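PDB 2D4E: 5-carboxymethyl-2-hydroxymuconate semialdehyde dehydrogenase from Thermus thermophilus, which catalyses the NAD-dependent oxidation of 5-carboxymethyl-2-hydroxymuconate semialdehyde to the corresponding carboxylic acid, as a member of the aldehyde dehydrogenase family. Local coordinates for the interface of chains A and B. Numbering follows the deposited sequence. Chains: chain A/B, 5-carboxymethyl-2-hydroxymuconate semialdehyde dehydrogenase.

The interface of chains A and B. Residues chain A 148, 150, 156, 158, 500; chain B 470, 472-474.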
# COMPACT_ATOMS: atom_id res chain seq x y z
N PHE A 148 -11.82 1.25 -4.57
CA PHE A 148 -12.10 -0.06 -5.15
C PHE A 148 -13.14 0.10 -6.26
O PHE A 148 -14.27 -0.36 -6.12
CB PHE A 148 -12.63 -1.02 -4.09
CG PHE A 148 -11.64 -1.37 -3.02
CD1 PHE A 148 -11.65 -0.71 -1.80
CD2 PHE A 148 -10.70 -2.37 -3.23
CE1 PHE A 148 -10.74 -1.04 -0.81
CE2 PHE A 148 -9.78 -2.71 -2.24
CZ PHE A 148 -9.80 -2.04 -1.03
N VAL A 150 -15.25 -0.57 -9.62
CA VAL A 150 -15.62 -1.77 -10.36
C VAL A 150 -16.02 -1.34 -11.76
O VAL A 150 -17.14 -0.84 -11.98
CB VAL A 150 -16.79 -2.52 -9.69
CG1 VAL A 150 -17.16 -3.75 -10.53
CG2 VAL A 150 -16.40 -2.94 -8.28
N TYR A 156 -16.32 2.20 -5.08
CA TYR A 156 -16.29 1.95 -3.65
C TYR A 156 -15.00 2.63 -3.21
O TYR A 156 -13.98 2.50 -3.87
CB TYR A 156 -16.19 0.46 -3.32
CG TYR A 156 -17.39 -0.38 -3.66
CD1 TYR A 156 -17.64 -0.78 -4.97
CD2 TYR A 156 -18.28 -0.81 -2.66
CE1 TYR A 156 -18.74 -1.58 -5.29
CE2 TYR A 156 -19.38 -1.61 -2.97
CZ TYR A 156 -19.60 -2.00 -4.29
OH TYR A 156 -20.67 -2.79 -4.63
N THR A 158 -12.76 3.85 0.54
CA THR A 158 -12.72 3.72 1.98
C THR A 158 -11.97 4.87 2.62
O THR A 158 -11.06 5.44 2.02
CB THR A 158 -12.04 2.39 2.38
OG1 THR A 158 -10.73 2.33 1.78
CG2 THR A 158 -12.86 1.20 1.88
N THR A 500 -16.61 1.99 4.40
CA THR A 500 -16.66 1.69 2.98
C THR A 500 -17.85 2.46 2.44
O THR A 500 -18.98 2.30 2.91
CB THR A 500 -16.86 0.18 2.71
OG1 THR A 500 -15.68 -0.55 3.10
CG2 THR A 500 -17.12 -0.07 1.22
N HIS B 470 -18.92 -5.69 -2.79
CA HIS B 470 -17.70 -5.87 -3.56
C HIS B 470 -16.80 -6.46 -2.48
O HIS B 470 -16.38 -5.76 -1.56
CB HIS B 470 -17.19 -4.53 -4.06
CG HIS B 470 -15.98 -4.64 -4.94
ND1 HIS B 470 -15.83 -5.65 -5.86
CD2 HIS B 470 -14.89 -3.85 -5.06
CE1 HIS B 470 -14.69 -5.48 -6.51
NE2 HIS B 470 -14.11 -4.39 -6.05
N PRO B 472 -13.63 -7.25 -1.90
CA PRO B 472 -12.36 -6.71 -1.41
C PRO B 472 -12.44 -5.59 -0.37
O PRO B 472 -11.45 -5.30 0.30
CB PRO B 472 -11.69 -6.21 -2.69
CG PRO B 472 -12.26 -7.08 -3.75
CD PRO B 472 -13.72 -7.14 -3.36
N THR B 473 -13.61 -4.97 -0.23
CA THR B 473 -13.77 -3.86 0.72
C THR B 473 -13.91 -4.28 2.19
O THR B 473 -14.40 -5.37 2.49
CB THR B 473 -14.98 -2.99 0.36
OG1 THR B 473 -16.19 -3.70 0.61
CG2 THR B 473 -14.93 -2.60 -1.12
N PRO B 474 -13.47 -3.42 3.12
CA PRO B 474 -13.59 -3.76 4.54
C PRO B 474 -15.05 -3.78 4.99
O PRO B 474 -15.77 -2.78 4.86
CB PRO B 474 -12.76 -2.68 5.23
CG PRO B 474 -12.94 -1.50 4.32
CD PRO B 474 -12.81 -2.11 2.95
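The imidazole of B:His470 is sandwiched between a valine methyl of the partner chain and a proline of its own: CG2 of A:Val150 sits over the centre of one face, 3.4 Å from the ring centroid, and CD of B:Pro472 covers the opposite face. At the edge, in the ring plane, comes CB of A:Phe148, 3.7 Å from CD2 of B:His470. The phenol of A:Tyr156 receives an aliphatic rather than an aromatic partner, since CB of B:His470 lies over one face, displaced toward the rim and 3.5 Å from CZ. This patch illustrates how members of the aldehyde dehydrogenase family use the strands of their oligomerisation region: strands 154-162 and 496-504 of A, with the loop after strand 145-147, are laid against the B loop containing B:His470 to B:Pro474, and a two-fold axis repeats the contact with the chains exchanged. In B:His470, CG is anti to the backbone N (chi1 -177°), which carries the imidazole past the tyrosine toward A:Val150 while CB stays on the phenol. Replacing A:Tyr156 by an alanine would probably open a gap beside CB of B:His470, leaving the histidine freer to shift between its remaining neighbours. CG2 of B:Thr473 points into the angle between A:Phe148 and A:Tyr156, 3.9 Å from CD1 of the phenylalanine. Its OG1 instead turns back to donate to the carbonyl O of B:His470 at 3.0 Å; the hydroxyl oxygen lies close to the extension of the carbonyl bond (C=O...donor 162°), and the bond ties the loop to itself and is likely to steady both residues. Across the chains, the hydroxyl OG1 of A:Thr500 donates to the carbonyl O of B:Pro474 at 2.8 Å, tilted 18° from the carbonyl plane, while its methyl CG2 packs on CB of B:Thr473. The methyl CG2 of A:Thr158 meets the B:Pro474 ring tip to tip, a snug 3.5 Å from CD.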